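Local coordinates for putative ring-cleaving dioxygenase MhqO (PDB 3OAJ), which is a putative iron-dependent extradiol dioxygenase that may cleave the rings of aromatic compounds and so contribute to their degradation, at residues P164-D169 against R258-I263; F186-S191 against G196-L201. One frame throughout, in Å; residues are numbered along the deposited sequence.

In the fold
Both contacts lie within the second vicinal oxygen chelate (VOC) range of the chain, their centres about 14 Å apart, and helix 164-174 joins them. Contact 1 sets this helix against the turn between strands 253-258 and 264-269; contact 2 is the hairpin of strands 186-190 and 198-202, on which the helix also packs. Leu201 of contact 2 packs against the helix: its CD2 lies 3.4 Å from Pro164 O, and its CD1 4.1 Å from Thr167 CG2. A zinc ion is bound by His11, His218 and Glu266, predicted iron ligands, on the sheet that includes strands 253-258 and 264-269. The loop of contact 1 leads into metal-bearing strand 264-269, the Glu259 side chain being about 10 Å from those of His218 and Glu266.

Contact 1 of 2, residues P164-D169 against R258-I263; sequences PDKTAD and REHGEI
Thr167, on helix 164-174 of a VOC-fold domain, meets Glu259 at the start of a type I beta turn, Glu259 to Glu262, between strands 253-258 and 264-269. The two side chains cross at about a right angle. Thr167 OG1 donates to Glu259 OE2 at 2.7 Å, reaching the oxygen on its syn side but 32° out of the carboxylate plane. From the opposite face of that plane Gly261 N bonds to the same OE2 at 3.1 Å, while OE1 takes Ile263 N at 2.9 Å through its anti lone pair. Both carboxylate oxygens are thus tied to backbone N-H groups of the turn and of the residue after it, which should limit rotation of the group. A chi1 of 61° sets Glu259 CG between the backbone N and the carbonyl carbon, and a further bend at chi2 folds the carboxylate back over its own turn. Thr167 OG1 has a second hydrogen-bond partner, Ser161 OG, so the buried hydroxyl links the turn to the approach of the helix. Beside this polar centre Lys166 and His260 also cross at about a right angle; Lys166 NZ is hydrogen-bonded to Gln163 OE1, and the His260 ring stacks with Tyr241. Their contact is at CD, between the lysine's bends at chi2 and chi4: Lys166 CD rests 3.7 Å from both His260 CB and His260 CD2, approaching the imidazole obliquely.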
ATOM      1  N   PRO A 164      13.114  -9.866  13.603  1.00 13.74           N
ATOM      2  CA  PRO A 164      13.757  -9.078  12.549  1.00 13.69           C
ATOM      3  C   PRO A 164      14.912  -9.796  11.828  1.00 14.00           C
ATOM      4  O   PRO A 164      15.112  -9.549  10.642  1.00 13.73           O
ATOM      5  CB  PRO A 164      14.264  -7.839  13.296  1.00 14.30           C
ATOM      6  CG  PRO A 164      13.388  -7.728  14.483  1.00 20.89           C
ATOM      7  CD  PRO A 164      13.034  -9.123  14.875  1.00 14.13           C
ATOM      8  N   ASP A 165      15.656 -10.668  12.518  1.00 14.92           N
ATOM      9  CA  ASP A 165      16.737 -11.410  11.861  1.00 16.48           C
ATOM     10  C   ASP A 165      16.194 -12.292  10.730  1.00 15.06           C
ATOM     11  O   ASP A 165      16.787 -12.383   9.649  1.00 15.02           O
ATOM     12  CB  ASP A 165      17.543 -12.257  12.860  1.00 19.51           C
ATOM     13  CG  ASP A 165      18.359 -11.418  13.845  1.00 24.53           C
ATOM     14  OD1 ASP A 165      18.599 -10.220  13.594  1.00 22.72           O
ATOM     15  OD2 ASP A 165      18.770 -11.969  14.887  1.00 22.64           O
ATOM     16  N   LYS A 166      15.042 -12.909  10.973  1.00 14.04           N
ATOM     17  CA  LYS A 166      14.409 -13.781   9.992  1.00 13.41           C
ATOM     18  C   LYS A 166      13.818 -12.985   8.835  1.00 11.87           C
ATOM     19  O   LYS A 166      13.967 -13.378   7.687  1.00 12.03           O
ATOM     20  CB  LYS A 166      13.337 -14.675  10.647  1.00 15.21           C
ATOM     21  CG  LYS A 166      13.889 -15.631  11.702  1.00 19.20           C
ATOM     22  CD  LYS A 166      13.297 -17.011  11.535  1.00 19.35           C
ATOM     23  CE  LYS A 166      13.929 -18.029  12.495  1.00 20.67           C
ATOM     24  NZ  LYS A 166      13.103 -18.230  13.713  1.00 22.51           N
ATOM     25  N   THR A 167      13.157 -11.869   9.142  1.00 11.32           N
ATOM     26  CA  THR A 167      12.642 -10.972   8.092  1.00 11.42           C
ATOM     27  C   THR A 167      13.764 -10.428   7.206  1.00 11.96           C
ATOM     28  O   THR A 167      13.623 -10.397   5.980  1.00 12.51           O
ATOM     29  CB  THR A 167      11.780  -9.832   8.674  1.00 11.45           C
ATOM     30  OG1 THR A 167      10.810 -10.406   9.573  1.00 11.19           O
ATOM     31  CG2 THR A 167      11.090  -9.046   7.567  1.00 12.87           C
ATOM     32  N   ALA A 168      14.888 -10.050   7.818  1.00 12.38           N
ATOM     33  CA  ALA A 168      16.032  -9.543   7.049  1.00 12.36           C
ATOM     34  C   ALA A 168      16.563 -10.596   6.088  1.00 12.85           C
ATOM     35  O   ALA A 168      16.863 -10.296   4.930  1.00 13.19           O
ATOM     36  CB  ALA A 168      17.156  -9.063   7.980  1.00 12.36           C
ATOM     37  N   ASP A 169      16.687 -11.820   6.591  1.00 13.51           N
ATOM     38  CA  ASP A 169      17.199 -12.947   5.819  1.00 14.39           C
ATOM     39  C   ASP A 169      16.274 -13.174   4.611  1.00 13.24           C
ATOM     40  O   ASP A 169      16.730 -13.308   3.471  1.00 12.99           O
ATOM     41  CB  ASP A 169      17.257 -14.175   6.741  1.00 17.01           C
ATOM     42  CG  ASP A 169      17.955 -15.376   6.120  1.00 21.18           C
ATOM     43  OD1 ASP A 169      18.809 -15.218   5.228  1.00 19.59           O
ATOM     44  OD2 ASP A 169      17.654 -16.503   6.570  1.00 20.81           O
ATOM     45  N   ARG A 258       2.540 -15.838   5.278  1.00  9.87           N
ATOM     46  CA  ARG A 258       2.947 -15.142   6.495  1.00 10.16           C
ATOM     47  C   ARG A 258       4.402 -15.427   6.764  1.00 10.25           C
ATOM     48  O   ARG A 258       4.833 -16.594   6.783  1.00 10.42           O
ATOM     49  CB  ARG A 258       2.088 -15.545   7.698  1.00 11.74           C
ATOM     50  CG  ARG A 258       2.251 -14.528   8.837  1.00 14.38           C
ATOM     51  CD  ARG A 258       1.131 -14.566   9.808  1.00 14.48           C
ATOM     52  NE  ARG A 258      -0.165 -14.220   9.234  1.00 14.74           N
ATOM     53  CZ  ARG A 258      -0.703 -13.004   9.226  1.00 14.08           C
ATOM     54  NH1 ARG A 258      -0.043 -11.952   9.726  1.00 15.07           N
ATOM     55  NH2 ARG A 258      -1.921 -12.839   8.717  1.00 16.06           N
ATOM     56  N   GLU A 259       5.196 -14.368   6.924  1.00 10.73           N
ATOM     57  CA  GLU A 259       6.621 -14.592   7.125  1.00 10.96           C
ATOM     58  C   GLU A 259       6.924 -14.807   8.609  1.00 11.82           C
ATOM     59  O   GLU A 259       6.001 -14.773   9.441  1.00 11.89           O
ATOM     60  CB  GLU A 259       7.458 -13.520   6.417  1.00 11.00           C
ATOM     61  CG  GLU A 259       7.239 -12.076   6.861  1.00 12.05           C
ATOM     62  CD  GLU A 259       7.995 -11.741   8.129  1.00 11.90           C
ATOM     63  OE1 GLU A 259       7.358 -11.217   9.058  1.00 12.66           O
ATOM     64  OE2 GLU A 259       9.206 -12.042   8.217  1.00 12.21           O
ATOM     65  N   HIS A 260       8.185 -15.098   8.937  1.00 12.01           N
ATOM     66  CA  HIS A 260       8.494 -15.568  10.292  1.00 12.00           C
ATOM     67  C   HIS A 260       8.368 -14.486  11.362  1.00 12.04           C
ATOM     68  O   HIS A 260       8.169 -14.804  12.535  1.00 12.98           O
ATOM     69  CB  HIS A 260       9.870 -16.240  10.360  1.00 12.54           C
ATOM     70  CG  HIS A 260      10.053 -17.354   9.376  1.00 13.17           C
ATOM     71  ND1 HIS A 260       9.072 -18.289   9.110  1.00 13.65           N
ATOM     72  CD2 HIS A 260      11.098 -17.674   8.576  1.00 12.80           C
ATOM     73  CE1 HIS A 260       9.515 -19.150   8.210  1.00 13.56           C
ATOM     74  NE2 HIS A 260      10.746 -18.804   7.875  1.00 13.64           N
ATOM     75  N   GLY A 261       8.497 -13.219  10.959  1.00 11.98           N
ATOM     76  CA  GLY A 261       8.246 -12.103  11.876  1.00 11.96           C
ATOM     77  C   GLY A 261       6.761 -11.779  12.023  1.00 11.95           C
ATOM     78  O   GLY A 261       6.392 -10.792  12.670  1.00 12.66           O
ATOM     79  N   GLU A 262       5.922 -12.630  11.428  1.00 11.93           N
ATOM     80  CA  GLU A 262       4.451 -12.565  11.513  1.00 12.18           C
ATOM     81  C   GLU A 262       3.775 -11.521  10.616  1.00 11.08           C
ATOM     82  O   GLU A 262       2.554 -11.354  10.677  1.00 10.97           O
ATOM     83  CB  GLU A 262       3.953 -12.476  12.967  1.00 14.17           C
ATOM     84  CG  GLU A 262       4.178 -13.776  13.750  1.00 19.41           C
ATOM     85  CD  GLU A 262       3.527 -14.974  13.070  1.00 17.62           C
ATOM     86  OE1 GLU A 262       2.345 -14.856  12.705  1.00 20.89           O
ATOM     87  OE2 GLU A 262       4.194 -16.018  12.901  1.00 21.05           O
ATOM     88  N   ILE A 263       4.533 -10.858   9.742  1.00 10.63           N
ATOM     89  CA  ILE A 263       3.932  -9.963   8.769  1.00 10.81           C
ATOM     90  C   ILE A 263       3.328 -10.798   7.645  1.00 10.78           C
ATOM     91  O   ILE A 263       3.953 -11.756   7.179  1.00 11.08           O
ATOM     92  CB  ILE A 263       4.972  -8.980   8.200  1.00 11.26           C
ATOM     93  CG1 ILE A 263       5.717  -8.259   9.328  1.00 10.72           C
ATOM     94  CG2 ILE A 263       4.296  -7.934   7.331  1.00 11.02           C
ATOM     95  CD1 ILE A 263       6.959  -7.495   8.848  1.00 12.43           C
TER

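Contact 2 of 2, residues F186-S191 against G196-L201; sequences FVRYRS and GNVIDL
Asp200 OD2 is gripped by two arginines: Arg188 NH2, across the hairpin at 2.9 Å, and Arg111 NH2, in a further salt bridge. Its partner oxygen OD1 receives Arg188 NE at 2.8 Å in an almost straight bond, 176° at the hydrogen. Arg188 therefore holds the carboxylate side-on, one nitrogen to each oxygen and both on syn lone pairs, with the two planes only 21° apart. The Arg188 chain runs out extended, CG anti to the backbone N (chi1 174°), then bends at chi3 to bring the guanidinium alongside Asp200. Val198 CG1 lies over the centre of one guanidinium face, 3.3 Å above the plane. Two residues on, on the same face of the sheet, Val198 CG2 lies over one face of the Arg190 guanidinium, whose NH1 forms a salt bridge with Glu134 OE1. The antiparallel backbones pair through Val187 with Leu201 and Tyr189 with Ile199, both hydrogen-bonded pairs; Ser191 N to Asn197 O, 2.9 Å, extends the pairing. On the other face Val187 CG1 packs against Leu201 CB at 3.8 Å. The hairpin is flanked by strands 178-183 and 153-160. Its Val187, Tyr189, Ile199 and Leu201 face carries Tyr189 onto Leu171 of helix 164-174, with OH bonded to Glu172, whereas on the opposite face Arg188 reaches Glu114 and Tyr116 of strand 114-120.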
ATOM      1  N   PHE A 186      17.351   0.823  12.635  1.00 12.95           N
ATOM      2  CA  PHE A 186      16.879   0.308  11.347  1.00 13.20           C
ATOM      3  C   PHE A 186      17.946  -0.391  10.530  1.00 12.22           C
ATOM      4  O   PHE A 186      19.113  -0.011  10.574  1.00 12.77           O
ATOM      5  CB  PHE A 186      16.319   1.442  10.489  1.00 14.53           C
ATOM      6  CG  PHE A 186      15.138   2.140  11.100  1.00 18.39           C
ATOM      7  CD1 PHE A 186      13.889   1.512  11.153  1.00 16.84           C
ATOM      8  CD2 PHE A 186      15.277   3.418  11.623  1.00 16.57           C
ATOM      9  CE1 PHE A 186      12.781   2.165  11.725  1.00 19.46           C
ATOM     10  CE2 PHE A 186      14.186   4.076  12.197  1.00 19.03           C
ATOM     11  CZ  PHE A 186      12.937   3.449  12.247  1.00 18.07           C
ATOM     12  N   VAL A 187      17.536  -1.410   9.781  1.00 11.38           N
ATOM     13  CA  VAL A 187      18.307  -1.850   8.627  1.00 11.61           C
ATOM     14  C   VAL A 187      17.493  -1.510   7.381  1.00 11.25           C
ATOM     15  O   VAL A 187      16.261  -1.661   7.367  1.00 11.54           O
ATOM     16  CB  VAL A 187      18.725  -3.350   8.703  1.00 12.11           C
ATOM     17  CG1 VAL A 187      17.502  -4.251   8.790  1.00 13.87           C
ATOM     18  CG2 VAL A 187      19.621  -3.734   7.524  1.00 13.92           C
ATOM     19  N   ARG A 188      18.186  -1.013   6.357  1.00 11.07           N
ATOM     20  CA  ARG A 188      17.546  -0.578   5.113  1.00 10.87           C
ATOM     21  C   ARG A 188      17.900  -1.501   3.957  1.00 11.10           C
ATOM     22  O   ARG A 188      19.070  -1.883   3.782  1.00 11.05           O
ATOM     23  CB  ARG A 188      17.961   0.854   4.768  1.00 10.81           C
ATOM     24  CG  ARG A 188      17.448   1.352   3.411  1.00 11.75           C
ATOM     25  CD  ARG A 188      17.560   2.865   3.300  1.00 11.76           C
ATOM     26  NE  ARG A 188      16.480   3.506   4.045  1.00 11.83           N
ATOM     27  CZ  ARG A 188      16.099   4.771   3.903  1.00 12.02           C
ATOM     28  NH1 ARG A 188      16.717   5.552   3.025  1.00 12.85           N
ATOM     29  NH2 ARG A 188      15.085   5.240   4.629  1.00 12.23           N
ATOM     30  N   TYR A 189      16.885  -1.828   3.175  1.00 11.63           N
ATOM     31  CA  TYR A 189      16.974  -2.625   1.985  1.00 12.12           C
ATOM     32  C   TYR A 189      16.418  -1.889   0.774  1.00 11.39           C
ATOM     33  O   TYR A 189      15.560  -1.104   0.907  1.00 10.99           O
ATOM     34  CB  TYR A 189      16.220  -3.956   2.203  1.00 13.79           C
ATOM     35  CG  TYR A 189      16.925  -4.892   3.136  1.00 16.05           C
ATOM     36  CD1 TYR A 189      17.970  -5.612   2.690  1.00 15.39           C
ATOM     37  CD2 TYR A 189      16.570  -5.044   4.442  1.00 15.71           C
ATOM     38  CE1 TYR A 189      18.644  -6.412   3.455  1.00 17.85           C
ATOM     39  CE2 TYR A 189      17.306  -5.896   5.249  1.00 17.45           C
ATOM     40  CZ  TYR A 189      18.336  -6.562   4.710  1.00 16.27           C
ATOM     41  OH  TYR A 189      19.094  -7.438   5.360  1.00 19.74           O
ATOM     42  N   ARG A 190      16.938  -2.173  -0.407  1.00 11.78           N
ATOM     43  CA  ARG A 190      16.466  -1.536  -1.631  1.00 13.05           C
ATOM     44  C   ARG A 190      16.159  -2.615  -2.665  1.00 11.95           C
ATOM     45  O   ARG A 190      16.980  -3.512  -2.892  1.00 11.89           O
ATOM     46  CB  ARG A 190      17.528  -0.549  -2.146  1.00 16.70           C
ATOM     47  CG  ARG A 190      17.298   0.030  -3.517  1.00 23.77           C
ATOM     48  CD  ARG A 190      18.311   1.132  -3.822  1.00 22.51           C
ATOM     49  NE  ARG A 190      17.932   2.395  -3.201  1.00 26.00           N
ATOM     50  CZ  ARG A 190      17.163   3.309  -3.794  1.00 24.54           C
ATOM     51  NH1 ARG A 190      16.713   3.096  -5.029  1.00 26.84           N
ATOM     52  NH2 ARG A 190      16.867   4.441  -3.162  1.00 27.22           N
ATOM     53  N   SER A 191      14.985  -2.527  -3.284  1.00 11.88           N
ATOM     54  CA  SER A 191      14.642  -3.396  -4.412  1.00 11.92           C
ATOM     55  C   SER A 191      15.071  -2.719  -5.701  1.00 13.09           C
ATOM     56  O   SER A 191      15.456  -1.558  -5.671  1.00 13.60           O
ATOM     57  CB  SER A 191      13.146  -3.742  -4.415  1.00 12.39           C
ATOM     58  OG  SER A 191      12.350  -2.587  -4.564  1.00 12.03           O
ATOM     59  N   GLY A 196       8.404   2.201  -4.741  1.00 10.64           N
ATOM     60  CA  GLY A 196       8.046   1.180  -3.745  1.00 10.71           C
ATOM     61  C   GLY A 196       9.254   0.343  -3.370  1.00 10.23           C
ATOM     62  O   GLY A 196       9.155  -0.884  -3.174  1.00 10.17           O
ATOM     63  N   ASN A 197      10.404   1.003  -3.230  1.00  9.91           N
ATOM     64  CA  ASN A 197      11.672   0.279  -3.298  1.00  9.78           C
ATOM     65  C   ASN A 197      12.601   0.391  -2.100  1.00  9.86           C
ATOM     66  O   ASN A 197      13.601  -0.334  -2.031  1.00 11.15           O
ATOM     67  CB  ASN A 197      12.417   0.653  -4.585  1.00 10.93           C
ATOM     68  CG  ASN A 197      12.668   2.135  -4.713  1.00 11.57           C
ATOM     69  OD1 ASN A 197      12.145   2.937  -3.955  1.00 11.44           O
ATOM     70  ND2 ASN A 197      13.434   2.508  -5.728  1.00 13.69           N
ATOM     71  N   VAL A 198      12.297   1.281  -1.168  1.00  9.49           N
ATOM     72  CA  VAL A 198      13.154   1.456   0.003  1.00  9.78           C
ATOM     73  C   VAL A 198      12.453   0.882   1.238  1.00 10.45           C
ATOM     74  O   VAL A 198      11.464   1.440   1.740  1.00 11.03           O
ATOM     75  CB  VAL A 198      13.553   2.950   0.213  1.00  9.07           C
ATOM     76  CG1 VAL A 198      14.435   3.085   1.446  1.00 10.83           C
ATOM     77  CG2 VAL A 198      14.273   3.513  -1.027  1.00 11.22           C
ATOM     78  N   ILE A 199      12.955  -0.256   1.683  1.00  9.69           N
ATOM     79  CA  ILE A 199      12.308  -1.019   2.750  1.00  9.46           C
ATOM     80  C   ILE A 199      13.131  -0.982   4.039  1.00 10.32           C
ATOM     81  O   ILE A 199      14.229  -1.524   4.081  1.00 10.67           O
ATOM     82  CB  ILE A 199      12.055  -2.488   2.294  1.00 10.29           C
ATOM     83  CG1 ILE A 199      11.399  -2.551   0.899  1.00 10.93           C
ATOM     84  CG2 ILE A 199      11.270  -3.257   3.358  1.00 11.29           C
ATOM     85  CD1 ILE A 199      10.044  -1.787   0.762  1.00 11.25           C
ATOM     86  N   ASP A 200      12.605  -0.321   5.060  1.00 10.25           N
ATOM     87  CA  ASP A 200      13.258  -0.213   6.351  1.00 10.78           C
ATOM     88  C   ASP A 200      12.659  -1.243   7.280  1.00 11.10           C
ATOM     89  O   ASP A 200      11.445  -1.489   7.247  1.00 13.16           O
ATOM     90  CB  ASP A 200      13.097   1.194   6.934  1.00 12.13           C
ATOM     91  CG  ASP A 200      13.864   2.232   6.136  1.00 13.12           C
ATOM     92  OD1 ASP A 200      15.035   1.940   5.807  1.00 13.80           O
ATOM     93  OD2 ASP A 200      13.303   3.304   5.815  1.00 12.71           O
ATOM     94  N   LEU A 201      13.528  -1.883   8.054  1.00 10.74           N
ATOM     95  CA  LEU A 201      13.124  -2.900   9.008  1.00 11.68           C
ATOM     96  C   LEU A 201      13.625  -2.453  10.373  1.00 12.66           C
ATOM     97  O   LEU A 201      14.824  -2.221  10.564  1.00 13.29           O
ATOM     98  CB  LEU A 201      13.706  -4.268   8.607  1.00 12.76           C
ATOM     99  CG  LEU A 201      13.636  -5.430   9.603  1.00 13.51           C
ATOM    100  CD1 LEU A 201      12.196  -5.842   9.912  1.00 13.50           C
ATOM    101  CD2 LEU A 201      14.410  -6.620   9.056  1.00 13.49           C
TER